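PDB 5F7U: cycloalternan-forming enzyme from Listeria monocytogenes serovar 1/2a, which is a multidomain carbohydrate-active protein of glycoside hydrolase family 31, combining a TIM barrel with several beta-rich domains and a carbohydrate-binding module. Local coordinates for residues S133-M138 / S146-L151; G167-H172 / D328-L333. The protein carries 1 engineered substitution. All blocks are in the same frame, centred on the assembly; numbering follows the deposited sequence.

Interaction 1: residues S133-M138 / S146-L151; sequences SITLNM and SPKLYL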
ATOM      1  N   SER A 133       1.578   9.341  33.577  1.00 16.68           N
ATOM      2  CA  SER A 133       0.308   8.676  33.279  1.00 16.48           C
ATOM      3  C   SER A 133      -0.778   9.268  34.159  1.00 16.53           C
ATOM      4  O   SER A 133      -0.507   9.692  35.286  1.00 17.16           O
ATOM      5  CB  SER A 133       0.413   7.167  33.562  1.00 16.48           C
ATOM      6  OG  SER A 133      -0.865   6.562  33.497  1.00 16.78           O
ATOM      7  N   ILE A 134      -2.011   9.257  33.651  1.00 16.01           N
ATOM      8  CA  ILE A 134      -3.165   9.727  34.422  1.00 16.16           C
ATOM      9  C   ILE A 134      -4.158   8.575  34.554  1.00 15.83           C
ATOM     10  O   ILE A 134      -4.440   7.892  33.567  1.00 15.43           O
ATOM     11  CB  ILE A 134      -3.848  10.925  33.720  1.00 16.49           C
ATOM     12  CG1 ILE A 134      -2.867  12.095  33.577  1.00 17.09           C
ATOM     13  CG2 ILE A 134      -5.096  11.372  34.491  1.00 16.57           C
ATOM     14  CD1 ILE A 134      -3.369  13.153  32.618  1.00 18.31           C
ATOM     15  N   THR A 135      -4.691   8.360  35.755  1.00 16.02           N
ATOM     16  CA  THR A 135      -5.739   7.360  35.968  1.00 16.14           C
ATOM     17  C   THR A 135      -7.068   8.061  36.117  1.00 16.64           C
ATOM     18  O   THR A 135      -7.204   8.978  36.939  1.00 17.02           O
ATOM     19  CB  THR A 135      -5.481   6.570  37.267  1.00 16.62           C
ATOM     20  OG1 THR A 135      -4.189   5.961  37.189  1.00 16.73           O
ATOM     21  CG2 THR A 135      -6.577   5.502  37.533  1.00 16.72           C
ATOM     22  N   LEU A 136      -8.064   7.609  35.360  1.00 16.36           N
ATOM     23  CA  LEU A 136      -9.437   8.050  35.603  1.00 17.19           C
ATOM     24  C   LEU A 136     -10.161   6.910  36.301  1.00 17.29           C
ATOM     25  O   LEU A 136     -10.349   5.851  35.716  1.00 16.90           O
ATOM     26  CB  LEU A 136     -10.129   8.409  34.278  1.00 17.44           C
ATOM     27  CG  LEU A 136      -9.425   9.402  33.335  1.00 18.14           C
ATOM     28  CD1 LEU A 136     -10.266   9.636  32.080  1.00 18.76           C
ATOM     29  CD2 LEU A 136      -9.147  10.733  34.012  1.00 18.96           C
ATOM     30  N   ASN A 137     -10.515   7.114  37.568  1.00 17.94           N
ATOM     31  CA  ASN A 137     -11.296   6.133  38.315  1.00 18.33           C
ATOM     32  C   ASN A 137     -12.750   6.307  37.943  1.00 18.38           C
ATOM     33  O   ASN A 137     -13.272   7.429  37.989  1.00 18.43           O
ATOM     34  CB  ASN A 137     -11.062   6.312  39.812  1.00 19.59           C
ATOM     35  CG  ASN A 137      -9.661   5.906  40.223  1.00 20.06           C
ATOM     36  OD1 ASN A 137      -9.271   4.752  40.058  1.00 20.58           O
ATOM     37  ND2 ASN A 137      -8.912   6.840  40.768  1.00 20.38           N
ATOM     38  N   MET A 138     -13.408   5.207  37.584  0.50 18.37           N
ATOM     39  CA  MET A 138     -14.738   5.281  37.003  0.50 18.47           C
ATOM     40  C   MET A 138     -15.772   4.423  37.709  0.50 18.87           C
ATOM     41  O   MET A 138     -15.429   3.437  38.369  0.50 18.74           O
ATOM     42  CB  MET A 138     -14.668   4.888  35.528  0.50 18.29           C
ATOM     43  CG  MET A 138     -13.907   5.891  34.693  0.50 18.42           C
ATOM     44  SD  MET A 138     -13.354   5.200  33.133  0.50 18.81           S
ATOM     45  CE  MET A 138     -13.175   6.724  32.212  0.50 18.09           C
ATOM     46  N   SER A 146     -14.794  -1.871  39.504  0.50 21.50           N
ATOM     47  CA  SER A 146     -14.315  -0.497  39.673  0.50 21.23           C
ATOM     48  C   SER A 146     -13.349  -0.145  38.544  0.50 20.20           C
ATOM     49  O   SER A 146     -12.125  -0.196  38.738  0.50 20.32           O
ATOM     50  CB  SER A 146     -13.642  -0.316  41.031  0.50 21.90           C
ATOM     51  OG  SER A 146     -14.523  -0.681  42.073  0.50 22.58           O
ATOM     52  N   PRO A 147     -13.888   0.203  37.355  1.00 19.61           N
ATOM     53  CA  PRO A 147     -13.007   0.441  36.189  1.00 18.45           C
ATOM     54  C   PRO A 147     -12.021   1.590  36.335  1.00 18.19           C
ATOM     55  O   PRO A 147     -12.273   2.555  37.064  1.00 18.01           O
ATOM     56  CB  PRO A 147     -13.960   0.706  35.031  1.00 18.45           C
ATOM     57  CG  PRO A 147     -15.313   0.857  35.607  1.00 19.26           C
ATOM     58  CD  PRO A 147     -15.318   0.380  37.016  1.00 19.65           C
ATOM     59  N   LYS A 148     -10.891   1.440  35.656  1.00 17.45           N
ATOM     60  CA  LYS A 148      -9.893   2.503  35.570  1.00 17.45           C
ATOM     61  C   LYS A 148      -9.509   2.662  34.128  1.00 16.44           C
ATOM     62  O   LYS A 148      -9.216   1.668  33.457  1.00 16.03           O
ATOM     63  CB  LYS A 148      -8.642   2.135  36.360  1.00 18.65           C
ATOM     64  CG  LYS A 148      -8.851   2.138  37.872  1.00 20.55           C
ATOM     65  CD  LYS A 148      -7.605   1.571  38.528  1.00 22.04           C
ATOM     66  CE  LYS A 148      -7.802   1.316  40.018  1.00 24.37           C
ATOM     67  NZ  LYS A 148      -7.491   2.557  40.779  1.00 26.01           N
ATOM     68  N   LEU A 149      -9.527   3.910  33.654  1.00 15.56           N
ATOM     69  CA  LEU A 149      -9.023   4.246  32.328  1.00 14.99           C
ATOM     70  C   LEU A 149      -7.714   5.016  32.489  1.00 14.92           C
ATOM     71  O   LEU A 149      -7.687   6.060  33.136  1.00 15.22           O
ATOM     72  CB  LEU A 149     -10.029   5.088  31.561  1.00 15.04           C
ATOM     73  CG  LEU A 149      -9.600   5.531  30.153  1.00 14.96           C
ATOM     74  CD1 LEU A 149      -9.357   4.340  29.216  1.00 14.69           C
ATOM     75  CD2 LEU A 149     -10.680   6.430  29.570  1.00 15.43           C
ATOM     76  N   TYR A 150      -6.661   4.512  31.862  1.00 14.81           N
ATOM     77  CA  TYR A 150      -5.344   5.130  31.955  1.00 15.29           C
ATOM     78  C   TYR A 150      -5.018   5.881  30.689  1.00 15.13           C
ATOM     79  O   TYR A 150      -5.172   5.343  29.595  1.00 14.91           O
ATOM     80  CB  TYR A 150      -4.281   4.058  32.136  1.00 15.59           C
ATOM     81  CG  TYR A 150      -4.443   3.292  33.399  1.00 16.51           C
ATOM     82  CD1 TYR A 150      -3.898   3.768  34.593  1.00 17.29           C
ATOM     83  CD2 TYR A 150      -5.114   2.073  33.404  1.00 16.84           C
ATOM     84  CE1 TYR A 150      -4.042   3.043  35.767  1.00 18.11           C
ATOM     85  CE2 TYR A 150      -5.259   1.344  34.577  1.00 17.86           C
ATOM     86  CZ  TYR A 150      -4.733   1.840  35.743  1.00 18.06           C
ATOM     87  OH  TYR A 150      -4.853   1.115  36.899  1.00 19.35           O
ATOM     88  N   LEU A 151      -4.524   7.104  30.855  1.00 15.00           N
ATOM     89  CA  LEU A 151      -4.120   7.938  29.727  1.00 14.79           C
ATOM     90  C   LEU A 151      -2.624   8.155  29.822  1.00 14.84           C
ATOM     91  O   LEU A 151      -2.109   8.461  30.892  1.00 14.79           O
ATOM     92  CB  LEU A 151      -4.821   9.301  29.765  1.00 15.45           C
ATOM     93  CG  LEU A 151      -6.330   9.373  30.004  1.00 16.07           C
ATOM     94  CD1 LEU A 151      -6.801  10.818  30.015  1.00 16.96           C
ATOM     95  CD2 LEU A 151      -7.093   8.590  28.948  1.00 15.69           C
TER
HETATM   96  O   HOH W   1     -11.527   2.708  39.954  1.00 31.51           O

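Interaction 2: residues G167-H172 / D328-L333; sequences GKETGH and DMTNML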
ATOM      1  N   GLY A 167     -10.152  -2.730  37.164  1.00 18.28           N
ATOM      2  CA  GLY A 167      -9.213  -1.826  37.825  1.00 19.20           C
ATOM      3  C   GLY A 167      -7.986  -2.514  38.407  1.00 20.17           C
ATOM      4  O   GLY A 167      -7.169  -1.863  39.064  1.00 20.96           O
ATOM      5  N   LYS A 168      -7.831  -3.814  38.154  1.00 20.58           N
ATOM      6  CA  LYS A 168      -6.705  -4.594  38.684  1.00 21.65           C
ATOM      7  C   LYS A 168      -5.417  -4.488  37.869  1.00 21.55           C
ATOM      8  O   LYS A 168      -4.342  -4.881  38.343  1.00 22.33           O
ATOM      9  CB  LYS A 168      -7.102  -6.063  38.868  1.00 22.60           C
ATOM     10  CG  LYS A 168      -8.246  -6.259  39.849  1.00 24.17           C
ATOM     11  CD  LYS A 168      -8.575  -7.736  40.034  1.00 25.63           C
ATOM     12  CE  LYS A 168      -9.766  -7.918  40.963  1.00 27.44           C
ATOM     13  NZ  LYS A 168     -10.001  -9.361  41.259  1.00 29.57           N
ATOM     14  N   GLU A 169      -5.522  -3.972  36.647  1.00 20.34           N
ATOM     15  CA  GLU A 169      -4.346  -3.754  35.806  1.00 20.07           C
ATOM     16  C   GLU A 169      -3.967  -2.291  35.818  1.00 19.66           C
ATOM     17  O   GLU A 169      -4.777  -1.435  36.190  1.00 19.01           O
ATOM     18  CB  GLU A 169      -4.603  -4.224  34.367  1.00 19.86           C
ATOM     19  CG  GLU A 169      -4.834  -5.722  34.247  1.00 21.11           C
ATOM     20  CD  GLU A 169      -6.234  -6.122  34.690  1.00 21.85           C
ATOM     21  OE1 GLU A 169      -7.208  -5.408  34.355  1.00 22.08           O
ATOM     22  OE2 GLU A 169      -6.357  -7.137  35.393  1.00 22.32           O
ATOM     23  N   THR A 170      -2.726  -2.017  35.429  1.00 19.82           N
ATOM     24  CA  THR A 170      -2.199  -0.659  35.427  1.00 19.53           C
ATOM     25  C   THR A 170      -1.665  -0.316  34.041  1.00 18.77           C
ATOM     26  O   THR A 170      -0.957  -1.112  33.433  1.00 18.48           O
ATOM     27  CB  THR A 170      -1.099  -0.533  36.493  1.00 20.95           C
ATOM     28  OG1 THR A 170      -1.652  -0.917  37.758  1.00 21.58           O
ATOM     29  CG2 THR A 170      -0.562   0.906  36.590  1.00 21.34           C
ATOM     30  N   GLY A 171      -1.979   0.886  33.567  1.00 17.97           N
ATOM     31  CA  GLY A 171      -1.462   1.374  32.285  1.00 17.43           C
ATOM     32  C   GLY A 171       0.047   1.628  32.245  1.00 17.66           C
ATOM     33  O   GLY A 171       0.725   1.645  33.279  1.00 18.29           O
ATOM     34  N   HIS A 172       0.560   1.845  31.041  1.00 17.48           N
ATOM     35  CA  HIS A 172       1.998   2.074  30.811  1.00 18.25           C
ATOM     36  C   HIS A 172       2.408   3.538  30.929  1.00 17.76           C
ATOM     37  O   HIS A 172       1.580   4.441  30.782  1.00 16.75           O
ATOM     38  CB  HIS A 172       2.376   1.554  29.427  1.00 19.13           C
ATOM     39  CG  HIS A 172       2.267   0.067  29.303  1.00 20.39           C
ATOM     40  ND1 HIS A 172       1.101  -0.566  28.938  1.00 20.61           N
ATOM     41  CD2 HIS A 172       3.171  -0.916  29.540  1.00 22.20           C
ATOM     42  CE1 HIS A 172       1.292  -1.874  28.932  1.00 21.76           C
ATOM     43  NE2 HIS A 172       2.540  -2.114  29.294  1.00 22.62           N
ATOM     44  N   ASP A 328     -10.006 -13.686  29.020  1.00 20.06           N
ATOM     45  CA  ASP A 328      -9.063 -13.289  30.074  1.00 20.92           C
ATOM     46  C   ASP A 328      -9.382 -11.869  30.590  1.00 20.68           C
ATOM     47  O   ASP A 328      -9.278 -10.887  29.841  1.00 19.81           O
ATOM     48  CB  ASP A 328      -7.627 -13.363  29.532  1.00 21.41           C
ATOM     49  CG  ASP A 328      -6.568 -13.098  30.601  1.00 23.20           C
ATOM     50  OD1 ASP A 328      -6.876 -12.574  31.693  1.00 23.48           O
ATOM     51  OD2 ASP A 328      -5.398 -13.429  30.319  1.00 24.50           O
ATOM     52  N   MET A 329      -9.768 -11.793  31.869  1.00 21.44           N
ATOM     53  CA  MET A 329     -10.228 -10.543  32.478  1.00 22.16           C
ATOM     54  C   MET A 329      -9.087  -9.577  32.741  1.00 22.04           C
ATOM     55  O   MET A 329      -9.339  -8.438  33.106  1.00 22.31           O
ATOM     56  CB  MET A 329     -10.972 -10.812  33.784  1.00 23.64           C
ATOM     57  CG  MET A 329     -12.227 -11.643  33.580  1.00 25.09           C
ATOM     58  SD  MET A 329     -13.097 -11.976  35.112  1.00 27.78           S
ATOM     59  CE  MET A 329     -13.746 -10.336  35.409  1.00 27.75           C
ATOM     60  N   THR A 330      -7.850 -10.032  32.545  1.00 21.74           N
ATOM     61  CA  THR A 330      -6.663  -9.186  32.775  1.00 21.90           C
ATOM     62  C   THR A 330      -6.135  -8.520  31.494  1.00 21.24           C
ATOM     63  O   THR A 330      -5.170  -7.751  31.556  1.00 21.05           O
ATOM     64  CB  THR A 330      -5.524  -9.965  33.489  1.00 22.54           C
ATOM     65  OG1 THR A 330      -4.970 -10.941  32.593  1.00 22.66           O
ATOM     66  CG2 THR A 330      -6.044 -10.653  34.735  1.00 23.39           C
ATOM     67  N   ASN A 331      -6.759  -8.800  30.341  1.00 20.58           N
ATOM     68  CA  ASN A 331      -6.352  -8.177  29.066  1.00 19.69           C
ATOM     69  C   ASN A 331      -7.004  -6.799  28.907  1.00 19.11           C
ATOM     70  O   ASN A 331      -8.199  -6.733  28.592  1.00 18.80           O
ATOM     71  CB  ASN A 331      -6.788  -9.040  27.858  1.00 20.00           C
ATOM     72  CG  ASN A 331      -5.950 -10.297  27.668  1.00 21.11           C
ATOM     73  OD1 ASN A 331      -4.856 -10.426  28.225  1.00 21.90           O
ATOM     74  ND2 ASN A 331      -6.466 -11.240  26.851  1.00 20.82           N
ATOM     75  N   MET A 332      -6.260  -5.715  29.163  1.00 18.11           N
ATOM     76  CA  MET A 332      -6.806  -4.363  28.981  1.00 17.47           C
ATOM     77  C   MET A 332      -7.120  -4.042  27.513  1.00 16.43           C
ATOM     78  O   MET A 332      -6.448  -4.527  26.608  1.00 16.17           O
ATOM     79  CB  MET A 332      -5.813  -3.309  29.492  1.00 17.93           C
ATOM     80  CG  MET A 332      -5.673  -3.280  31.001  1.00 19.16           C
ATOM     81  SD  MET A 332      -4.767  -1.802  31.515  1.00 20.53           S
ATOM     82  CE  MET A 332      -3.126  -2.248  30.985  1.00 19.79           C
ATOM     83  N   LEU A 333      -8.127  -3.197  27.290  1.00 15.70           N
ATOM     84  CA  LEU A 333      -8.306  -2.558  25.992  1.00 14.90           C
ATOM     85  C   LEU A 333      -7.229  -1.487  25.859  1.00 14.87           C
ATOM     86  O   LEU A 333      -7.014  -0.719  26.780  1.00 14.84           O
ATOM     87  CB  LEU A 333      -9.712  -1.936  25.899  1.00 14.96           C
ATOM     88  CG  LEU A 333      -9.969  -0.995  24.706  1.00 14.54           C
ATOM     89  CD1 LEU A 333      -9.940  -1.768  23.379  1.00 14.26           C
ATOM     90  CD2 LEU A 333     -11.302  -0.282  24.858  1.00 14.55           C
TER
HETATM   91  O   HOH W   2      -8.779  -8.027  35.860  1.00 20.22           O
HETATM   92  O   HOH W   3      -9.919  -5.721  33.891  1.00 21.24           O

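Interaction 1: residues S133-M138 / S146-L151
Four nearly straight backbone hydrogen bonds zip strands 134-138 and 148-151 into an antiparallel hairpin: Ile-134 and Leu-151 exchange one pair, Leu-136 and Leu-149 the other, shortest from Leu-136 N to Leu-149 O at 2.7 Å. A fifth, Met-138 N to Pro-147 O (2.9 Å), arrives above the carbonyl plane. Pro-147 has no N-H to return it, and its CD abuts Met-138 O at 3.3 Å.

On one face the contacts are apolar. Leu-136 CD1 meets Leu-149 CD2 (4.1 Å), side by side. Met-138, extended beyond CG, crosses Leu-149 obliquely and sets Met-138 CE 3.6 Å from Leu-149 CB; Tyr-203 of strand 203-209 touches both residues.

The other face is mixed. Thr-135 lies alongside Tyr-150, with Thr-135 OG1 3.2 Å from Tyr-150 CE1, while the phenol OH reaches on to Glu-169 O. Lys-148 bends at its last torsion (chi4 -87°), placing NZ in the plane of the Asn-137 side-chain carbonyl, where it donates to Asn-137 OD1 (2.9 Å); Ser-126 OG engages Asn-137 ND2.

Branched aliphatic side chains and a flexible thioether thus suit the buried face, whereas an amide can serve a probably charged amine on the more open face without forming an ion pair.

Interaction 2: residues G167-H172 / D328-L333
Asp-328 OD1 is gripped twice by Thr-330, once by the backbone and once by the side chain. Thr-330 N donates to Asp-328 OD1 at 2.9 Å, with an N-H...O angle of 161°, and Thr-330 OG1 donates to the same OD1 at 2.7 Å. Both donors come from above the carboxylate plane. To reach it, OG1 takes the crowded position between backbone N and carbonyl carbon (chi1 70°), which leaves CG2 anti to the carbonyl carbon, near Glu-169 OE2. The first bond makes an Asx turn, set on a type I beta turn from Asp-328 to Asn-331; a short acid followed two residues later by threonine suits both bonds.

This turn connects strands 318-327 and 333-338 in a beta-rich region that takes in the galactose mutarotase-like domain, and the loop 167-172 packs on it. Bent at chi2 (77°), the Glu-169 side chain crosses that of Thr-330 at about a right angle, bringing Glu-169 OE2 to 3.3 Å from Thr-330 CA. Two waters can bridge Met-329 O and the carboxylate: one lies 2.6 Å from Glu-169 OE2, the other 2.8 Å from Glu-169 OE1. Ser-164 OG also holds OE1.

Nearer the Glu-169 backbone the contact turns apolar. Met-332 CG rests 3.7 Å from Glu-169 CB, and the flexible thioether, bent at its last torsion, carries Met-332 CE to 3.5 Å from Thr-170 O and 4.2 Å from Gly-171 CA.

In the fold
Interaction 1 closes before interaction 2 opens along the chain, and their centres lie only 11 Å apart in a beta-rich region that includes the galactose mutarotase-like domain, 36 Å and 33 Å respectively from the centre of the chain. Strand 134-140 pairs with 148-153, that strand with 158-164, and 158-164 in turn with 333-338, so the hairpin and the strand leaving the 328-332 turn flank the same central strand. Loop 167-172, which follows 158-164, touches both the hairpin and the turn. A probable hydrogen bond from Tyr-150 OH to Glu-169 O, 2.6 Å long, ties the contacts directly, and Lys-148 packs on Gly-167. Segments far apart in sequence thus meet around strand 158-164, one contact buried, the other at the surface.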